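Local coordinates for methyltransferase (Pyrococcus horikoshii, PDB 1IXK), which probably transfers a methyl group from S-adenosyl-L-methionine to carbon 5 of cytidine in RNA, as an archaeal member of the RsmB/NOP family, at residues C46-I54 / G131-N142; E104-A113 / T304-I312. All coordinates share one frame; numbering follows the deposited sequence.

Contact 1: residues C46-I54 / G131-N142; sequences CFRVNTLKI and GKTSYLAQLMRN
Arg48 sends its guanidinium against helix 131-139 and donates from all three nitrogens: NE to OE1 of Gln138, NH1 to OG of Ser134, and NH2 to the backbone O of Gly131, each at 2.9 Å. The helix follows strand 121-124 of the Rossmann-like methyltransferase fold and starts in the predicted S-adenosyl-L-methionine loop, so an arginine of the N-terminal antiparallel sheet grips its first two turns. Gly131 O also accepts from Ser134 OG and Tyr135 N, while Arg48 NH2 has a second partner in Gln103. A bend at chi3 (91°) turns the guanidinium along the helix after the chain has passed Tyr135, where Arg48 CD sits squarely over the ring face in a CH-pi contact, 3.3 Å from the centroid. Glu78 binds that tyrosine's hydroxyl. The amide of Gln138 stands almost perpendicular to the guanidinium and uses both ends: OE1 receives Arg48 NE from above its carbonyl plane, whereas NE2 makes a straighter bond of 2.8 Å to Val49 O, in that carbonyl's plane. Beyond it, Asn50 OD1 accepts from Leu52 N in an Asx turn, while Asn50 ND2 is held by Leu166 O. Leu52 CG rests on Gln138 CB, and its CD2 methyl lies 3.6 Å from ND2 of Asn142, whose N bonds back to Ala137 O in the Schellman motif ending the helix; Leu169 N and Gly167 O bind its OD1 and ND2.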
loop_
_atom_site.group_PDB
_atom_site.type_symbol
_atom_site.label_atom_id
_atom_site.label_comp_id
_atom_site.label_asym_id
_atom_site.label_seq_id
_atom_site.Cartn_x
_atom_site.Cartn_y
_atom_site.Cartn_z
ATOM N N CYS A 46 2.196 9.843 10.629
ATOM C CA CYS A 46 3.461 9.116 10.563
ATOM C C CYS A 46 4.396 9.699 9.511
ATOM O O CYS A 46 3.963 10.392 8.587
ATOM C CB CYS A 46 3.209 7.637 10.249
ATOM S SG CYS A 46 1.904 6.826 11.231
ATOM N N PHE A 47 5.689 9.421 9.652
ATOM C CA PHE A 47 6.651 9.929 8.685
ATOM C C PHE A 47 7.721 8.898 8.377
ATOM O O PHE A 47 7.957 7.976 9.153
ATOM C CB PHE A 47 7.298 11.226 9.202
ATOM C CG PHE A 47 8.132 11.043 10.442
ATOM C CD1 PHE A 47 9.447 10.591 10.355
ATOM C CD2 PHE A 47 7.591 11.290 11.699
ATOM C CE1 PHE A 47 10.208 10.387 11.502
ATOM C CE2 PHE A 47 8.349 11.088 12.857
ATOM C CZ PHE A 47 9.657 10.635 12.758
ATOM N N ARG A 48 8.369 9.082 7.235
ATOM C CA ARG A 48 9.425 8.198 6.776
ATOM C C ARG A 48 10.701 9.013 6.645
ATOM O O ARG A 48 10.693 10.095 6.069
ATOM C CB ARG A 48 9.042 7.623 5.413
ATOM C CG ARG A 48 10.112 6.791 4.733
ATOM C CD ARG A 48 9.726 6.557 3.281
ATOM N NE ARG A 48 10.245 7.584 2.384
ATOM C CZ ARG A 48 9.575 8.098 1.357
ATOM N NH1 ARG A 48 10.144 9.017 0.592
ATOM N NH2 ARG A 48 8.324 7.721 1.106
ATOM N N VAL A 49 11.796 8.500 7.189
ATOM C CA VAL A 49 13.072 9.202 7.091
ATOM C C VAL A 49 13.605 9.027 5.670
ATOM O O VAL A 49 13.649 7.907 5.158
ATOM C CB VAL A 49 14.114 8.616 8.058
ATOM C CG1 VAL A 49 15.452 9.315 7.857
ATOM C CG2 VAL A 49 13.632 8.756 9.501
ATOM N N ASN A 50 14.004 10.126 5.036
ATOM C CA ASN A 50 14.554 10.049 3.690
ATOM C C ASN A 50 16.048 9.782 3.816
ATOM O O ASN A 50 16.852 10.703 3.989
ATOM C CB ASN A 50 14.305 11.347 2.921
ATOM C CG ASN A 50 14.955 11.343 1.552
ATOM O OD1 ASN A 50 15.323 10.289 1.031
ATOM N ND2 ASN A 50 15.095 12.519 0.959
ATOM N N THR A 51 16.411 8.508 3.734
ATOM C CA THR A 51 17.801 8.105 3.868
ATOM C C THR A 51 18.685 8.549 2.709
ATOM O O THR A 51 19.894 8.323 2.721
ATOM C CB THR A 51 17.908 6.589 4.068
ATOM O OG1 THR A 51 17.304 5.907 2.962
ATOM C CG2 THR A 51 17.201 6.193 5.356
ATOM N N LEU A 52 18.085 9.184 1.707
ATOM C CA LEU A 52 18.863 9.691 0.587
ATOM C C LEU A 52 19.565 10.952 1.076
ATOM O O LEU A 52 20.575 11.370 0.510
ATOM C CB LEU A 52 17.967 10.049 -0.600
ATOM C CG LEU A 52 17.455 8.927 -1.507
ATOM C CD1 LEU A 52 16.606 9.528 -2.605
ATOM C CD2 LEU A 52 18.630 8.159 -2.104
ATOM N N LYS A 53 19.025 11.547 2.140
ATOM C CA LYS A 53 19.586 12.773 2.697
ATOM C C LYS A 53 20.077 12.706 4.138
ATOM O O LYS A 53 20.851 13.561 4.563
ATOM C CB LYS A 53 18.569 13.907 2.580
ATOM C CG LYS A 53 18.300 14.361 1.161
ATOM C CD LYS A 53 17.512 15.658 1.154
ATOM C CE LYS A 53 17.477 16.276 -0.229
ATOM N NZ LYS A 53 16.897 17.639 -0.189
ATOM N N ILE A 54 19.638 11.705 4.896
ATOM C CA ILE A 54 20.059 11.593 6.290
ATOM C C ILE A 54 19.762 10.216 6.875
ATOM O O ILE A 54 18.786 9.568 6.495
ATOM C CB ILE A 54 19.358 12.671 7.151
ATOM C CG1 ILE A 54 19.890 12.629 8.584
ATOM C CG2 ILE A 54 17.849 12.452 7.129
ATOM C CD1 ILE A 54 19.311 13.703 9.478
ATOM N N GLY A 131 4.393 9.172 -2.807
ATOM C CA GLY A 131 5.088 8.720 -1.618
ATOM C C GLY A 131 5.771 7.372 -1.741
ATOM O O GLY A 131 6.919 7.224 -1.332
ATOM N N LYS A 132 5.078 6.382 -2.291
ATOM C CA LYS A 132 5.674 5.057 -2.435
ATOM C C LYS A 132 6.783 5.049 -3.474
ATOM O O LYS A 132 7.748 4.302 -3.354
ATOM C CB LYS A 132 4.613 4.023 -2.823
ATOM C CG LYS A 132 3.555 3.777 -1.760
ATOM C CD LYS A 132 2.733 2.543 -2.102
ATOM C CE LYS A 132 1.526 2.417 -1.196
ATOM N NZ LYS A 132 0.651 3.607 -1.336
ATOM N N THR A 133 6.639 5.881 -4.501
ATOM C CA THR A 133 7.642 5.952 -5.550
ATOM C C THR A 133 8.969 6.460 -4.988
ATOM O O THR A 133 10.028 5.928 -5.318
ATOM C CB THR A 133 7.191 6.879 -6.690
ATOM O OG1 THR A 133 5.849 6.545 -7.071
ATOM C CG2 THR A 133 8.113 6.712 -7.897
ATOM N N SER A 134 8.910 7.482 -4.136
ATOM C CA SER A 134 10.128 8.027 -3.540
ATOM C C SER A 134 10.721 7.050 -2.516
ATOM O O SER A 134 11.929 7.051 -2.270
ATOM C CB SER A 134 9.848 9.398 -2.896
ATOM O OG SER A 134 8.771 9.351 -1.978
ATOM N N TYR A 135 9.882 6.202 -1.931
ATOM C CA TYR A 135 10.393 5.224 -0.974
ATOM C C TYR A 135 11.229 4.224 -1.775
ATOM O O TYR A 135 12.334 3.851 -1.365
ATOM C CB TYR A 135 9.240 4.509 -0.249
ATOM C CG TYR A 135 9.614 3.929 1.108
ATOM C CD1 TYR A 135 8.633 3.668 2.066
ATOM C CD2 TYR A 135 10.950 3.672 1.449
ATOM C CE1 TYR A 135 8.964 3.174 3.331
ATOM C CE2 TYR A 135 11.293 3.174 2.715
ATOM C CZ TYR A 135 10.291 2.931 3.650
ATOM O OH TYR A 135 10.606 2.453 4.909
ATOM N N LEU A 136 10.709 3.800 -2.927
ATOM C CA LEU A 136 11.437 2.866 -3.786
ATOM C C LEU A 136 12.791 3.475 -4.139
ATOM O O LEU A 136 13.814 2.787 -4.132
ATOM C CB LEU A 136 10.669 2.587 -5.086
ATOM C CG LEU A 136 9.299 1.915 -5.000
ATOM C CD1 LEU A 136 8.652 1.912 -6.383
ATOM C CD2 LEU A 136 9.433 0.489 -4.459
ATOM N N ALA A 137 12.788 4.768 -4.445
ATOM C CA ALA A 137 14.012 5.467 -4.806
ATOM C C ALA A 137 15.087 5.439 -3.721
ATOM O O ALA A 137 16.257 5.205 -4.022
ATOM C CB ALA A 137 13.699 6.921 -5.188
ATOM N N GLN A 138 14.715 5.678 -2.466
ATOM C CA GLN A 138 15.728 5.672 -1.418
ATOM C C GLN A 138 16.198 4.251 -1.117
ATOM O O GLN A 138 17.359 4.033 -0.775
ATOM C CB GLN A 138 15.229 6.393 -0.149
ATOM C CG GLN A 138 14.105 5.733 0.630
ATOM C CD GLN A 138 13.669 6.575 1.824
ATOM O OE1 GLN A 138 13.083 7.649 1.663
ATOM N NE2 GLN A 138 13.963 6.095 3.028
ATOM N N LEU A 139 15.313 3.275 -1.282
ATOM C CA LEU A 139 15.691 1.888 -1.048
ATOM C C LEU A 139 16.690 1.467 -2.125
ATOM O O LEU A 139 17.556 0.621 -1.889
ATOM C CB LEU A 139 14.448 0.986 -1.073
ATOM C CG LEU A 139 13.508 1.116 0.136
ATOM C CD1 LEU A 139 12.186 0.406 -0.148
ATOM C CD2 LEU A 139 14.174 0.525 1.370
HETATM N N MSE A 140 16.576 2.079 -3.301
HETATM C CA MSE A 140 17.471 1.786 -4.418
HETATM C C MSE A 140 18.709 2.689 -4.368
HETATM O O MSE A 140 19.589 2.601 -5.224
HETATM C CB MSE A 140 16.724 1.980 -5.751
HETATM C CG MSE A 140 15.529 1.027 -5.934
HETATM SE SE MSE A 140 14.375 1.469 -7.285
HETATM C CE MSE A 140 15.294 0.966 -8.665
ATOM N N ARG A 141 18.762 3.559 -3.363
ATOM C CA ARG A 141 19.882 4.477 -3.185
ATOM C C ARG A 141 20.217 5.275 -4.448
ATOM O O ARG A 141 21.383 5.420 -4.825
ATOM C CB ARG A 141 21.108 3.699 -2.702
ATOM C CG ARG A 141 20.838 2.968 -1.396
ATOM C CD ARG A 141 22.042 2.200 -0.892
ATOM N NE ARG A 141 21.739 1.523 0.368
ATOM C CZ ARG A 141 22.631 0.855 1.094
ATOM N NH1 ARG A 141 23.890 0.769 0.687
ATOM N NH2 ARG A 141 22.265 0.281 2.234
ATOM N N ASN A 142 19.174 5.795 -5.087
ATOM C CA ASN A 142 19.311 6.595 -6.301
ATOM C C ASN A 142 20.067 5.918 -7.439
ATOM O O ASN A 142 20.691 6.583 -8.265
ATOM C CB ASN A 142 19.962 7.947 -5.988
ATOM C CG ASN A 142 18.936 9.062 -5.826
ATOM O OD1 ASN A 142 17.854 9.011 -6.406
ATOM N ND2 ASN A 142 19.281 10.079 -5.050
HETATM O O HOH W 1 12.870 9.487 -0.882
HETATM O O HOH W 2 18.794 5.605 0.717
HETATM O O HOH W 3 15.665 3.754 3.041
#

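Contact 2: residues E104-A113 / T304-I312; sequences EASSMYPPVA and TSGFFIAKI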
loop_
_atom_site.group_PDB
_atom_site.type_symbol
_atom_site.label_atom_id
_atom_site.label_comp_id
_atom_site.label_asym_id
_atom_site.label_seq_id
_atom_site.Cartn_x
_atom_site.Cartn_y
_atom_site.Cartn_z
ATOM N N GLU A 104 0.954 7.530 5.355
ATOM C CA GLU A 104 0.371 6.556 6.267
ATOM C C GLU A 104 1.310 5.378 6.483
ATOM O O GLU A 104 2.068 5.002 5.589
ATOM C CB GLU A 104 -0.959 6.056 5.706
ATOM C CG GLU A 104 -2.011 7.137 5.565
ATOM C CD GLU A 104 -3.265 6.623 4.894
ATOM O OE1 GLU A 104 -3.779 5.573 5.329
ATOM O OE2 GLU A 104 -3.738 7.269 3.934
ATOM N N ALA A 105 1.247 4.792 7.672
ATOM C CA ALA A 105 2.094 3.655 8.001
ATOM C C ALA A 105 1.897 2.521 7.000
ATOM O O ALA A 105 2.864 1.953 6.498
ATOM C CB ALA A 105 1.785 3.161 9.410
ATOM N N SER A 106 0.645 2.194 6.700
ATOM C CA SER A 106 0.368 1.111 5.766
ATOM C C SER A 106 1.000 1.328 4.394
ATOM O O SER A 106 1.460 0.373 3.765
ATOM C CB SER A 106 -1.149 0.908 5.616
ATOM O OG SER A 106 -1.770 2.042 5.035
ATOM N N SER A 107 1.037 2.576 3.930
ATOM C CA SER A 107 1.608 2.871 2.621
ATOM C C SER A 107 3.121 2.617 2.560
ATOM O O SER A 107 3.701 2.590 1.482
ATOM C CB SER A 107 1.296 4.321 2.213
ATOM O OG SER A 107 1.959 5.250 3.057
HETATM N N MSE A 108 3.749 2.423 3.718
HETATM C CA MSE A 108 5.184 2.161 3.775
HETATM C C MSE A 108 5.499 0.685 3.530
HETATM O O MSE A 108 6.598 0.335 3.101
HETATM C CB MSE A 108 5.743 2.566 5.146
HETATM C CG MSE A 108 5.659 4.056 5.465
HETATM SE SE MSE A 108 6.410 4.471 7.084
HETATM C CE MSE A 108 5.581 6.020 7.436
ATOM N N TYR A 109 4.523 -0.179 3.781
ATOM C CA TYR A 109 4.722 -1.617 3.624
ATOM C C TYR A 109 5.063 -2.101 2.205
ATOM O O TYR A 109 6.053 -2.805 2.016
ATOM C CB TYR A 109 3.482 -2.369 4.141
ATOM C CG TYR A 109 3.724 -3.813 4.557
ATOM C CD1 TYR A 109 4.878 -4.493 4.175
ATOM C CD2 TYR A 109 2.776 -4.505 5.311
ATOM C CE1 TYR A 109 5.084 -5.827 4.531
ATOM C CE2 TYR A 109 2.971 -5.841 5.670
ATOM C CZ TYR A 109 4.126 -6.490 5.274
ATOM O OH TYR A 109 4.324 -7.810 5.610
ATOM N N PRO A 110 4.258 -1.725 1.191
ATOM C CA PRO A 110 4.522 -2.165 -0.186
ATOM C C PRO A 110 5.939 -1.958 -0.717
ATOM O O PRO A 110 6.566 -2.908 -1.199
ATOM C CB PRO A 110 3.466 -1.407 -0.999
ATOM C CG PRO A 110 2.315 -1.346 -0.049
ATOM C CD PRO A 110 3.007 -0.948 1.253
ATOM N N PRO A 111 6.472 -0.728 -0.637
ATOM C CA PRO A 111 7.831 -0.516 -1.145
ATOM C C PRO A 111 8.869 -1.379 -0.430
ATOM O O PRO A 111 9.762 -1.947 -1.060
ATOM C CB PRO A 111 8.084 0.971 -0.886
ATOM C CG PRO A 111 6.725 1.565 -0.790
ATOM C CD PRO A 111 5.911 0.521 -0.095
ATOM N N VAL A 112 8.756 -1.457 0.891
ATOM C CA VAL A 112 9.698 -2.237 1.687
ATOM C C VAL A 112 9.585 -3.723 1.339
ATOM O O VAL A 112 10.594 -4.411 1.189
ATOM C CB VAL A 112 9.448 -2.026 3.200
ATOM C CG1 VAL A 112 10.394 -2.895 4.016
ATOM C CG2 VAL A 112 9.655 -0.553 3.556
ATOM N N ALA A 113 8.360 -4.212 1.206
ATOM C CA ALA A 113 8.147 -5.615 0.851
ATOM C C ALA A 113 8.740 -5.922 -0.527
ATOM O O ALA A 113 9.319 -6.990 -0.732
ATOM C CB ALA A 113 6.648 -5.946 0.864
ATOM N N THR A 304 -4.198 1.191 11.277
ATOM C CA THR A 304 -4.030 1.588 9.883
ATOM C C THR A 304 -5.393 1.391 9.241
ATOM O O THR A 304 -6.335 0.971 9.906
ATOM C CB THR A 304 -3.033 0.668 9.138
ATOM O OG1 THR A 304 -3.562 -0.664 9.094
ATOM C CG2 THR A 304 -1.683 0.643 9.840
ATOM N N SER A 305 -5.504 1.696 7.955
ATOM C CA SER A 305 -6.764 1.488 7.253
ATOM C C SER A 305 -6.777 -0.009 6.955
ATOM O O SER A 305 -5.784 -0.689 7.199
ATOM C CB SER A 305 -6.777 2.256 5.928
ATOM O OG SER A 305 -6.509 3.635 6.116
ATOM N N GLY A 306 -7.893 -0.525 6.448
ATOM C CA GLY A 306 -7.937 -1.935 6.091
ATOM C C GLY A 306 -6.900 -2.055 4.990
ATOM O O GLY A 306 -6.896 -1.243 4.071
ATOM N N PHE A 307 -6.038 -3.063 5.060
ATOM C CA PHE A 307 -4.957 -3.205 4.086
ATOM C C PHE A 307 -4.727 -4.672 3.692
ATOM O O PHE A 307 -4.950 -5.574 4.489
ATOM C CB PHE A 307 -3.694 -2.620 4.734
ATOM C CG PHE A 307 -2.478 -2.626 3.863
ATOM C CD1 PHE A 307 -2.286 -1.641 2.901
ATOM C CD2 PHE A 307 -1.494 -3.596 4.038
ATOM C CE1 PHE A 307 -1.120 -1.610 2.133
ATOM C CE2 PHE A 307 -0.332 -3.575 3.279
ATOM C CZ PHE A 307 -0.145 -2.580 2.321
ATOM N N PHE A 308 -4.282 -4.891 2.459
ATOM C CA PHE A 308 -4.004 -6.238 1.951
ATOM C C PHE A 308 -2.740 -6.158 1.119
ATOM O O PHE A 308 -2.565 -5.224 0.337
ATOM C CB PHE A 308 -5.147 -6.727 1.052
ATOM C CG PHE A 308 -4.867 -8.037 0.366
ATOM C CD1 PHE A 308 -5.032 -9.244 1.042
ATOM C CD2 PHE A 308 -4.446 -8.066 -0.967
ATOM C CE1 PHE A 308 -4.788 -10.464 0.403
ATOM C CE2 PHE A 308 -4.197 -9.283 -1.616
ATOM C CZ PHE A 308 -4.370 -10.483 -0.925
ATOM N N ILE A 309 -1.859 -7.138 1.273
ATOM C CA ILE A 309 -0.631 -7.136 0.503
ATOM C C ILE A 309 -0.176 -8.552 0.190
ATOM O O ILE A 309 -0.265 -9.437 1.037
ATOM C CB ILE A 309 0.511 -6.405 1.259
ATOM C CG1 ILE A 309 1.780 -6.408 0.398
ATOM C CG2 ILE A 309 0.767 -7.082 2.602
ATOM C CD1 ILE A 309 2.921 -5.558 0.964
ATOM N N ALA A 310 0.316 -8.749 -1.030
ATOM C CA ALA A 310 0.810 -10.052 -1.462
ATOM C C ALA A 310 2.096 -9.870 -2.252
ATOM O O ALA A 310 2.224 -8.926 -3.036
ATOM C CB ALA A 310 -0.229 -10.758 -2.321
ATOM N N LYS A 311 3.050 -10.774 -2.045
ATOM C CA LYS A 311 4.324 -10.705 -2.749
ATOM C C LYS A 311 4.375 -11.859 -3.742
ATOM O O LYS A 311 4.392 -13.032 -3.359
ATOM C CB LYS A 311 5.480 -10.794 -1.752
ATOM C CG LYS A 311 6.845 -10.606 -2.378
ATOM C CD LYS A 311 7.880 -10.342 -1.294
ATOM C CE LYS A 311 9.263 -10.177 -1.883
ATOM N NZ LYS A 311 10.197 -9.572 -0.885
ATOM N N ILE A 312 4.415 -11.512 -5.018
ATOM C CA ILE A 312 4.401 -12.497 -6.093
ATOM C C ILE A 312 5.722 -12.650 -6.846
ATOM O O ILE A 312 6.337 -11.661 -7.236
ATOM C CB ILE A 312 3.302 -12.113 -7.118
ATOM C CG1 ILE A 312 1.955 -11.991 -6.403
ATOM C CG2 ILE A 312 3.246 -13.127 -8.241
ATOM C CD1 ILE A 312 0.830 -11.438 -7.280
#
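Apolar contacts fill the middle of this interface, where Phe307 and Ile309 rise from the strand to meet one side of helix 105-113. The Phe307 ring presents its edge to Pro110, with Phe307 CZ 3.6 Å from Pro110 CG, which lies near the plane of the ring; CE2 approaches Tyr109 CD2 at 3.8 Å, and CD1 lies near Ser106 CB. With its side chain extended (chi1 -179°, chi2 172°), Ile309 carries CD1 over a face of the Tyr109 ring, a CH-pi contact 4.1 Å from the centroid, and on to Ala113 CB at 3.7 Å. Trp75 stacks on the same tyrosine. The helix runs nearly parallel to strand 307-312 on the central sheet of the Rossmann-like methyltransferase domain, close to Cys247, the predicted nucleophile. Cut back to an alanine, Phe307 would probably leave a gap beside Pro110 and Ser106 and forfeit its apolar contact with Tyr109 CD2. Polar bonds lie at the two ends. Ser305 OG gives a weak hydrogen bond to Glu104 OE1, while the extended Lys311 chain brings NZ to Ala113 O, 2.7 Å away and nearly in line with the C=O bond (168°).

In the fold
The segments alternate along the chain: 46-54, 104-113, 131-142, then 304-312. Contact 1 joins the N-terminal antiparallel sheet to helix 131-139, whereas contact 2 lays helix 105-114 on strand 307-314, which pairs antiparallel with strand 240-246 in the large mixed sheet. Their centres are about 15 Å apart, yet they touch: Tyr135 packs on Met108 and Val112, Lys132 on Ser107 and Pro111. Helix 105-114 therefore lies between helix 131-139 and strand 307-314. Contact 1 thus ties the N-terminal sheet to the methyltransferase fold beside the predicted cofactor loop, while contact 2 seats helix 105-114 on its sheet, about 4 Å from the centre of the chain against about 15 Å for contact 1, measured between centres.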